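PDB 3DJE: fructosyl amine: oxygen oxidoreductase from Aspergillus fumigatus, which uses bound FAD to oxidise fructosyl amines with molecular oxygen, deglycating sugar-modified amino acids. Local coordinates for residues S61-K64 and D65-E68; K388-E391 and L392-N396; L243-E246 and E247-L250. All coordinates share one frame; numbering follows the deposited sequence.

Contact 1 of 3, residues S61-K64 and D65-E68; sequences SNNK and DEIE
The backbone carbonyls of Asn63 and Lys64 start the hydrogen-bond ladder of helix 64-83, with Ile67 N donating to Asn63 O (2.8 Å) and Glu68 N to Lys64 O (3.0 Å). Asn63 stands at the N-cap position, yet its side chain leaves the first helical amides alone. Its amide instead runs beside the carboxylate of Asp65, the two planes 82° apart, and Asn63 ND2 reaches Asp65 OD1 in a weak bond of 3.4 Å. With chi1 at 174°, the hydroxyl of Ser61 swings away from its own N to lie where Ser61 OG accepts from Asn63 N (2.9 Å) and donates weakly to Glu66 OE2 (3.0 Å). One oxygen thus takes part in the turn of the incoming loop and, weakly, links it to the first helical turn. Glu66 OE1 lies close to the carboxylate of Glu344, and this closeness of like charges may raise the proton affinity of one of the two carboxylates. Further round, Ile67 brings CG1 and CD1 against the carbonyl oxygen of Ser61, CG1 lying 3.4 Å from Ser61 O. On the outer side, Lys64 runs extended as far as CE and bends at its last torsion, bringing Lys64 NZ into a salt bridge with Glu68 OE2 (2.7 Å) from above the carboxylate plane. Glu68 OE1 is held by Lys388, so the carboxylate is gripped at both oxygens. An ST turn followed by an i to i+4 salt bridge on the first turn characterises this surface helix start.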
ATOM      1  N   SER A  61       7.938  -7.091  12.677  1.00 19.57           N
ATOM      2  CA  SER A  61       8.846  -8.136  13.113  1.00 20.38           C
ATOM      3  C   SER A  61       9.241  -7.882  14.558  1.00 20.61           C
ATOM      4  O   SER A  61       9.211  -6.743  15.015  1.00 19.86           O
ATOM      5  CB  SER A  61      10.108  -8.100  12.254  1.00 21.11           C
ATOM      6  OG  SER A  61      11.086  -9.007  12.723  1.00 22.29           O
ATOM      7  N   ASN A  62       9.630  -8.947  15.258  1.00 21.26           N
ATOM      8  CA  ASN A  62      10.225  -8.822  16.592  1.00 21.79           C
ATOM      9  C   ASN A  62      11.741  -9.042  16.549  1.00 21.68           C
ATOM     10  O   ASN A  62      12.411  -9.062  17.584  1.00 21.90           O
ATOM     11  CB  ASN A  62       9.551  -9.760  17.608  1.00 22.49           C
ATOM     12  CG  ASN A  62       9.673 -11.230  17.235  1.00 24.69           C
ATOM     13  OD1 ASN A  62      10.258 -11.585  16.213  1.00 27.85           O
ATOM     14  ND2 ASN A  62       9.111 -12.097  18.070  1.00 28.83           N
ATOM     15  N   ASN A  63      12.276  -9.202  15.346  1.00 21.26           N
ATOM     16  CA  ASN A  63      13.715  -9.327  15.177  1.00 21.18           C
ATOM     17  C   ASN A  63      14.431  -7.992  15.217  1.00 20.59           C
ATOM     18  O   ASN A  63      14.098  -7.073  14.463  1.00 19.91           O
ATOM     19  CB  ASN A  63      14.062 -10.086  13.903  1.00 21.58           C
ATOM     20  CG  ASN A  63      14.354 -11.529  14.182  1.00 25.63           C
ATOM     21  OD1 ASN A  63      13.454 -12.306  14.510  1.00 27.43           O
ATOM     22  ND2 ASN A  63      15.635 -11.894  14.108  1.00 29.34           N
ATOM     23  N   LYS A  64      15.414  -7.904  16.103  1.00 19.66           N
ATOM     24  CA  LYS A  64      16.145  -6.665  16.360  1.00 20.41           C
ATOM     25  C   LYS A  64      16.695  -6.018  15.083  1.00 19.65           C
ATOM     26  O   LYS A  64      16.512  -4.819  14.868  1.00 19.16           O
ATOM     27  CB  LYS A  64      17.270  -6.932  17.366  1.00 20.70           C
ATOM     28  CG  LYS A  64      18.084  -5.714  17.739  1.00 22.21           C
ATOM     29  CD  LYS A  64      19.077  -6.032  18.862  1.00 22.87           C
ATOM     30  CE  LYS A  64      19.935  -4.822  19.189  1.00 26.04           C
ATOM     31  NZ  LYS A  64      20.865  -4.495  18.057  1.00 28.45           N
ATOM     32  N   ASP A  65      17.342  -6.817  14.233  1.00 19.33           N
ATOM     33  CA  ASP A  65      17.940  -6.314  12.993  1.00 19.89           C
ATOM     34  C   ASP A  65      16.886  -5.777  12.021  1.00 19.31           C
ATOM     35  O   ASP A  65      17.104  -4.750  11.367  1.00 18.60           O
ATOM     36  CB  ASP A  65      18.805  -7.395  12.323  1.00 20.64           C
ATOM     37  CG  ASP A  65      17.999  -8.593  11.852  1.00 23.76           C
ATOM     38  OD1 ASP A  65      17.316  -9.239  12.695  1.00 27.16           O
ATOM     39  OD2 ASP A  65      18.052  -8.889  10.628  1.00 28.22           O
ATOM     40  N   GLU A  66      15.750  -6.472  11.938  1.00 18.68           N
ATOM     41  CA  GLU A  66      14.658  -6.053  11.053  1.00 19.37           C
ATOM     42  C   GLU A  66      14.006  -4.790  11.592  1.00 17.98           C
ATOM     43  O   GLU A  66      13.643  -3.895  10.819  1.00 17.83           O
ATOM     44  CB  GLU A  66      13.609  -7.157  10.909  1.00 19.63           C
ATOM     45  CG  GLU A  66      14.108  -8.408  10.188  1.00 21.75           C
ATOM     46  CD  GLU A  66      12.969  -9.370   9.886  1.00 23.08           C
ATOM     47  OE1 GLU A  66      12.225  -9.150   8.899  1.00 28.89           O
ATOM     48  OE2 GLU A  66      12.802 -10.345  10.638  1.00 28.25           O
ATOM     49  N   ILE A  67      13.859  -4.717  12.917  1.00 17.20           N
ATOM     50  CA  ILE A  67      13.290  -3.526  13.559  1.00 17.01           C
ATOM     51  C   ILE A  67      14.150  -2.296  13.268  1.00 17.23           C
ATOM     52  O   ILE A  67      13.637  -1.238  12.883  1.00 16.51           O
ATOM     53  CB  ILE A  67      13.080  -3.733  15.097  1.00 16.37           C
ATOM     54  CG1 ILE A  67      11.976  -4.778  15.354  1.00 16.99           C
ATOM     55  CG2 ILE A  67      12.769  -2.393  15.787  1.00 17.72           C
ATOM     56  CD1 ILE A  67      11.899  -5.274  16.806  1.00 16.76           C
ATOM     57  N   GLU A  68      15.466  -2.447  13.420  1.00 17.45           N
ATOM     58  CA  GLU A  68      16.407  -1.342  13.193  1.00 18.52           C
ATOM     59  C   GLU A  68      16.314  -0.779  11.774  1.00 17.69           C
ATOM     60  O   GLU A  68      16.223   0.439  11.587  1.00 17.81           O
ATOM     61  CB  GLU A  68      17.835  -1.776  13.540  1.00 18.77           C
ATOM     62  CG  GLU A  68      17.979  -2.089  15.028  1.00 21.04           C
ATOM     63  CD  GLU A  68      19.398  -2.415  15.474  1.00 22.47           C
ATOM     64  OE1 GLU A  68      20.298  -2.608  14.618  1.00 27.59           O
ATOM     65  OE2 GLU A  68      19.607  -2.470  16.713  1.00 26.61           O
TER

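Contact 2 of 3, residues K388-E391 and L392-N396; sequences KIHE and LIKWN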
ATOM      1  N   LYS A 388      23.817  -2.551   5.840  1.00 20.86           N
ATOM      2  CA  LYS A 388      22.814  -2.926   6.829  1.00 21.56           C
ATOM      3  C   LYS A 388      21.407  -3.008   6.227  1.00 20.22           C
ATOM      4  O   LYS A 388      20.671  -3.966   6.472  1.00 20.88           O
ATOM      5  CB  LYS A 388      22.842  -1.929   7.998  1.00 21.60           C
ATOM      6  CG  LYS A 388      21.777  -2.155   9.061  1.00 24.05           C
ATOM      7  CD  LYS A 388      21.762  -1.015  10.083  1.00 24.10           C
ATOM      8  CE  LYS A 388      20.913  -1.364  11.309  1.00 27.69           C
ATOM      9  NZ  LYS A 388      21.471  -2.520  12.097  1.00 30.90           N
ATOM     10  N   ILE A 389      21.053  -2.004   5.430  1.00 19.38           N
ATOM     11  CA  ILE A 389      19.721  -1.938   4.821  1.00 18.33           C
ATOM     12  C   ILE A 389      19.646  -2.926   3.659  1.00 17.94           C
ATOM     13  O   ILE A 389      18.687  -3.699   3.541  1.00 17.14           O
ATOM     14  CB  ILE A 389      19.389  -0.501   4.365  1.00 18.21           C
ATOM     15  CG1 ILE A 389      19.340   0.432   5.583  1.00 19.93           C
ATOM     16  CG2 ILE A 389      18.059  -0.461   3.572  1.00 18.27           C
ATOM     17  CD1 ILE A 389      19.211   1.890   5.228  1.00 22.41           C
ATOM     18  N   HIS A 390      20.690  -2.926   2.839  1.00 17.83           N
ATOM     19  CA  HIS A 390      20.755  -3.831   1.697  1.00 18.42           C
ATOM     20  C   HIS A 390      20.491  -5.284   2.080  1.00 18.87           C
ATOM     21  O   HIS A 390      19.763  -5.989   1.386  1.00 19.29           O
ATOM     22  CB  HIS A 390      22.100  -3.722   0.993  1.00 18.50           C
ATOM     23  CG  HIS A 390      22.248  -4.681  -0.144  1.00 19.63           C
ATOM     24  ND1 HIS A 390      21.487  -4.595  -1.290  1.00 19.49           N
ATOM     25  CD2 HIS A 390      23.046  -5.764  -0.300  1.00 20.96           C
ATOM     26  CE1 HIS A 390      21.831  -5.567  -2.117  1.00 21.16           C
ATOM     27  NE2 HIS A 390      22.766  -6.298  -1.536  1.00 20.82           N
ATOM     28  N   GLU A 391      21.079  -5.731   3.185  1.00 19.54           N
ATOM     29  CA  GLU A 391      20.944  -7.125   3.608  1.00 20.83           C
ATOM     30  C   GLU A 391      19.485  -7.558   3.780  1.00 20.14           C
ATOM     31  O   GLU A 391      19.133  -8.721   3.508  1.00 21.08           O
ATOM     32  CB  GLU A 391      21.746  -7.361   4.896  1.00 22.02           C
ATOM     33  CG  GLU A 391      22.133  -8.813   5.151  1.00 27.25           C
ATOM     34  CD  GLU A 391      22.736  -9.516   3.930  1.00 31.88           C
ATOM     35  OE1 GLU A 391      23.578  -8.917   3.208  1.00 34.19           O
ATOM     36  OE2 GLU A 391      22.356 -10.687   3.699  1.00 35.23           O
ATOM     37  N   LEU A 392      18.630  -6.628   4.199  1.00 18.91           N
ATOM     38  CA  LEU A 392      17.225  -6.937   4.413  1.00 18.50           C
ATOM     39  C   LEU A 392      16.372  -6.867   3.142  1.00 17.36           C
ATOM     40  O   LEU A 392      15.453  -7.669   2.979  1.00 17.12           O
ATOM     41  CB  LEU A 392      16.616  -6.024   5.486  1.00 18.66           C
ATOM     42  CG  LEU A 392      15.241  -6.451   6.010  1.00 19.59           C
ATOM     43  CD1 LEU A 392      15.320  -7.820   6.712  1.00 22.65           C
ATOM     44  CD2 LEU A 392      14.646  -5.401   6.953  1.00 20.02           C
ATOM     45  N   ILE A 393      16.683  -5.923   2.255  1.00 15.79           N
ATOM     46  CA  ILE A 393      15.815  -5.641   1.096  1.00 15.43           C
ATOM     47  C   ILE A 393      16.348  -6.205  -0.229  1.00 15.18           C
ATOM     48  O   ILE A 393      15.729  -6.020  -1.289  1.00 14.70           O
ATOM     49  CB  ILE A 393      15.576  -4.120   0.917  1.00 15.52           C
ATOM     50  CG1 ILE A 393      16.900  -3.420   0.569  1.00 14.61           C
ATOM     51  CG2 ILE A 393      14.891  -3.546   2.169  1.00 16.32           C
ATOM     52  CD1 ILE A 393      16.824  -1.912   0.329  1.00 16.13           C
ATOM     53  N   LYS A 394      17.486  -6.890  -0.179  1.00 15.47           N
ATOM     54  CA  LYS A 394      18.119  -7.395  -1.404  1.00 15.78           C
ATOM     55  C   LYS A 394      17.316  -8.493  -2.106  1.00 15.74           C
ATOM     56  O   LYS A 394      16.437  -9.101  -1.506  1.00 15.66           O
ATOM     57  CB  LYS A 394      19.526  -7.921  -1.101  1.00 16.79           C
ATOM     58  CG  LYS A 394      19.549  -9.108  -0.167  1.00 18.44           C
ATOM     59  CD  LYS A 394      20.945  -9.673  -0.134  1.00 24.02           C
ATOM     60  CE  LYS A 394      21.101 -10.728   0.920  1.00 26.33           C
ATOM     61  NZ  LYS A 394      22.543 -11.115   0.971  1.00 29.12           N
ATOM     62  N   TRP A 395      17.632  -8.717  -3.384  1.00 16.21           N
ATOM     63  CA  TRP A 395      17.137  -9.881  -4.127  1.00 17.17           C
ATOM     64  C   TRP A 395      17.403 -11.132  -3.295  1.00 18.11           C
ATOM     65  O   TRP A 395      18.534 -11.367  -2.877  1.00 18.55           O
ATOM     66  CB  TRP A 395      17.857  -9.968  -5.475  1.00 16.90           C
ATOM     67  CG  TRP A 395      17.353 -11.035  -6.387  1.00 17.31           C
ATOM     68  CD1 TRP A 395      17.879 -12.294  -6.549  1.00 18.11           C
ATOM     69  CD2 TRP A 395      16.241 -10.942  -7.287  1.00 15.98           C
ATOM     70  NE1 TRP A 395      17.153 -12.992  -7.496  1.00 18.84           N
ATOM     71  CE2 TRP A 395      16.145 -12.189  -7.964  1.00 16.98           C
ATOM     72  CE3 TRP A 395      15.307  -9.936  -7.583  1.00 16.25           C
ATOM     73  CZ2 TRP A 395      15.150 -12.452  -8.913  1.00 17.99           C
ATOM     74  CZ3 TRP A 395      14.322 -10.197  -8.545  1.00 17.77           C
ATOM     75  CH2 TRP A 395      14.254 -11.447  -9.194  1.00 17.62           C
ATOM     76  N   ASN A 396      16.356 -11.917  -3.039  1.00 19.46           N
ATOM     77  CA  ASN A 396      16.422 -12.971  -2.020  1.00 21.37           C
ATOM     78  C   ASN A 396      15.600 -14.215  -2.372  1.00 22.12           C
ATOM     79  O   ASN A 396      14.597 -14.491  -1.720  1.00 21.86           O
ATOM     80  CB  ASN A 396      15.942 -12.398  -0.673  1.00 21.65           C
ATOM     81  CG  ASN A 396      16.494 -13.154   0.547  1.00 23.52           C
ATOM     82  OD1 ASN A 396      16.373 -12.676   1.675  1.00 27.24           O
ATOM     83  ND2 ASN A 396      17.094 -14.314   0.325  1.00 26.43           N
TER
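Helix 387-393 runs out across these residues: Ile389 O accepts from both Leu392 N (3.0 Å) and Ile393 N (3.3 Å), while the bonds from Ile393 N and Lys394 N to His390 O are weak, and Lys394 is the first residue to leave helical geometry. The side chain of Lys394 then folds back over the turn it has just left. Its CG sits between backbone N and carbonyl carbon (chi1 64°), and from there the extended chain crosses the His390 imidazole at about a right angle. Lys394 CB lies over one ring face, 3.7 Å from the centroid of His390, a CH-pi contact displaced toward the rim. Beyond the ring, Lys394 NZ forms a salt bridge with Glu391 OE2 (2.8 Å), approaching on the syn side but tilted out of the carboxylate plane. Glu391 meets it by bending at chi2 (47°), which lays the two chains side by side. On the inner side, Ile389 CG2 packs against Ile393 CD1 (3.8 Å), the two isoleucines pointing the same way. Both are buried, and Ile389 rests on Ile72 of helix 64-83. Leu392 packs on Val69 and Asn70 of that helix, while Ile393 bonds through its backbone to Ile347 of strand 346-347.

Contact 3 of 3, residues L243-E246 and E247-L250; sequences LKPE and ERAL
Arg248 grips the carbonyl of Leu243 side-on: NE (2.9 Å) and NH2 (3.0 Å) both donate to Leu243 O, which lies within 6° of the guanidinium plane. The NH2 bond is nearly in line with the carbonyl, whereas NE comes from above its plane. Pro245 CA covers one face of the guanidinium, toward its rim. Nearby, Glu247 turns back along the chain, its CG wedged between backbone N and carbonyl carbon (chi1 76°), and Glu247 OE2 accepts from Lys244 N through the anti lone pair (2.9 Å). The return bond, Glu247 N to Lys244 O, is also 2.9 Å long. Lys244 NZ adds a long salt bridge of 3.7 Å to Glu247 OE2. In the next shell, Arg327 pairs with Glu247 OE1 and so helps hold the carboxylate in place. Leu243 CB lies against the CG atoms of Glu247 and Arg248, while its buried side chain touches Pro268 and Leu324. On the outer side two waters extend the turn, one linking Pro245 O to Ala249 N, the other joining Glu246 O to Leu250 N. Residues 244-247 form a type I beta turn, here carrying the chain from strand 232-242 into the short, weakly bonded helix 248-251.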
ATOM      1  N   LEU A 243     -21.690  10.329   4.217  1.00 19.25           N
ATOM      2  CA  LEU A 243     -22.472  10.992   5.257  1.00 20.86           C
ATOM      3  C   LEU A 243     -23.286  12.124   4.647  1.00 22.72           C
ATOM      4  O   LEU A 243     -22.835  12.786   3.708  1.00 23.06           O
ATOM      5  CB  LEU A 243     -21.555  11.533   6.351  1.00 20.37           C
ATOM      6  CG  LEU A 243     -20.702  10.550   7.157  1.00 19.91           C
ATOM      7  CD1 LEU A 243     -19.775  11.308   8.073  1.00 18.16           C
ATOM      8  CD2 LEU A 243     -21.584   9.599   7.953  1.00 19.92           C
ATOM      9  N   LYS A 244     -24.492  12.338   5.175  1.00 24.75           N
ATOM     10  CA  LYS A 244     -25.317  13.476   4.783  1.00 27.26           C
ATOM     11  C   LYS A 244     -24.630  14.773   5.214  1.00 28.01           C
ATOM     12  O   LYS A 244     -23.941  14.787   6.231  1.00 27.76           O
ATOM     13  CB  LYS A 244     -26.701  13.374   5.432  1.00 27.23           C
ATOM     14  CG  LYS A 244     -27.478  12.125   5.040  1.00 28.85           C
ATOM     15  CD  LYS A 244     -28.897  12.153   5.604  1.00 29.25           C
ATOM     16  CE  LYS A 244     -29.431  10.745   5.856  1.00 32.65           C
ATOM     17  NZ  LYS A 244     -28.689  10.040   6.950  1.00 34.37           N
ATOM     18  N   PRO A 245     -24.812  15.867   4.444  1.00 29.30           N
ATOM     19  CA  PRO A 245     -24.152  17.133   4.782  1.00 30.17           C
ATOM     20  C   PRO A 245     -24.351  17.568   6.246  1.00 30.90           C
ATOM     21  O   PRO A 245     -23.421  18.086   6.856  1.00 31.38           O
ATOM     22  CB  PRO A 245     -24.794  18.133   3.810  1.00 30.33           C
ATOM     23  CG  PRO A 245     -25.167  17.291   2.622  1.00 30.45           C
ATOM     24  CD  PRO A 245     -25.620  15.981   3.211  1.00 29.56           C
ATOM     25  N   GLU A 246     -25.540  17.321   6.799  1.00 31.52           N
ATOM     26  CA  GLU A 246     -25.876  17.706   8.179  1.00 32.20           C
ATOM     27  C   GLU A 246     -25.113  16.914   9.244  1.00 31.84           C
ATOM     28  O   GLU A 246     -24.890  17.414  10.349  1.00 32.17           O
ATOM     29  CB  GLU A 246     -27.382  17.566   8.457  1.00 32.58           C
ATOM     30  CG  GLU A 246     -28.303  17.869   7.283  1.00 35.51           C
ATOM     31  CD  GLU A 246     -28.543  16.653   6.405  1.00 37.52           C
ATOM     32  OE1 GLU A 246     -29.004  15.617   6.933  1.00 39.47           O
ATOM     33  OE2 GLU A 246     -28.274  16.737   5.187  1.00 38.99           O
ATOM     34  N   GLU A 247     -24.722  15.681   8.924  1.00 31.04           N
ATOM     35  CA  GLU A 247     -24.075  14.822   9.921  1.00 30.37           C
ATOM     36  C   GLU A 247     -22.531  14.792   9.844  1.00 29.66           C
ATOM     37  O   GLU A 247     -21.895  14.199  10.711  1.00 29.72           O
ATOM     38  CB  GLU A 247     -24.688  13.400   9.923  1.00 30.60           C
ATOM     39  CG  GLU A 247     -24.254  12.514   8.764  1.00 30.65           C
ATOM     40  CD  GLU A 247     -25.052  11.213   8.614  1.00 30.51           C
ATOM     41  OE1 GLU A 247     -25.580  10.656   9.609  1.00 31.53           O
ATOM     42  OE2 GLU A 247     -25.136  10.728   7.470  1.00 29.57           O
ATOM     43  N   ARG A 248     -21.944  15.453   8.839  1.00 28.68           N
ATOM     44  CA  ARG A 248     -20.482  15.406   8.600  1.00 27.98           C
ATOM     45  C   ARG A 248     -19.621  16.084   9.674  1.00 27.31           C
ATOM     46  O   ARG A 248     -18.566  15.558  10.041  1.00 27.18           O
ATOM     47  CB  ARG A 248     -20.114  15.963   7.214  1.00 28.10           C
ATOM     48  CG  ARG A 248     -20.554  15.093   6.051  1.00 28.08           C
ATOM     49  CD  ARG A 248     -20.392  15.792   4.715  1.00 28.55           C
ATOM     50  NE  ARG A 248     -21.214  15.143   3.692  1.00 28.37           N
ATOM     51  CZ  ARG A 248     -21.261  15.491   2.410  1.00 29.54           C
ATOM     52  NH1 ARG A 248     -20.519  16.490   1.943  1.00 30.77           N
ATOM     53  NH2 ARG A 248     -22.057  14.826   1.584  1.00 30.05           N
ATOM     54  N   ALA A 249     -20.062  17.237  10.180  1.00 26.22           N
ATOM     55  CA  ALA A 249     -19.287  17.996  11.179  1.00 25.37           C
ATOM     56  C   ALA A 249     -18.921  17.170  12.414  1.00 24.46           C
ATOM     57  O   ALA A 249     -17.807  17.267  12.938  1.00 23.41           O
ATOM     58  CB  ALA A 249     -20.037  19.259  11.593  1.00 25.88           C
ATOM     59  N   LEU A 250     -19.868  16.354  12.865  1.00 23.71           N
ATOM     60  CA  LEU A 250     -19.700  15.517  14.043  1.00 23.16           C
ATOM     61  C   LEU A 250     -18.513  14.543  13.934  1.00 22.55           C
ATOM     62  O   LEU A 250     -17.825  14.257  14.919  1.00 22.43           O
ATOM     63  CB  LEU A 250     -21.000  14.751  14.293  1.00 23.55           C
ATOM     64  CG  LEU A 250     -21.194  14.118  15.670  1.00 24.65           C
ATOM     65  CD1 LEU A 250     -21.300  15.175  16.762  1.00 25.18           C
ATOM     66  CD2 LEU A 250     -22.426  13.211  15.665  1.00 24.07           C
TER
HETATM   67  O   HOH W   1     -22.281  18.968   9.124  1.00 40.55           O
HETATM   68  O   HOH W   2     -22.888  17.134  12.151  1.00 37.10           O

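How the contacts relate
Contacts 1 and 2 are neighbours in space, their centres about 13 Å apart although more than 300 residues separate them in sequence. They meet directly: Glu68 OE1 is 2.8 Å from Lys388 NZ in a salt bridge, and Glu66 CG packs 3.7 Å from Leu392 CD1. Neither touches the cofactor or the bound sugar ligand. The Ser61 side chain is about 13 Å from the bound 1-S-(carboxymethyl)-1-thio-beta-D-fructopyranose, and that of Ile393 about 8 Å from the side chain of the FAD-binding residue Trp17 and about 13 Å from FAD itself. Contact 3 stands apart, its centre about 43 Å from that of contact 1 and about 47 Å from that of contact 2, far from the flavin and the substrate pocket.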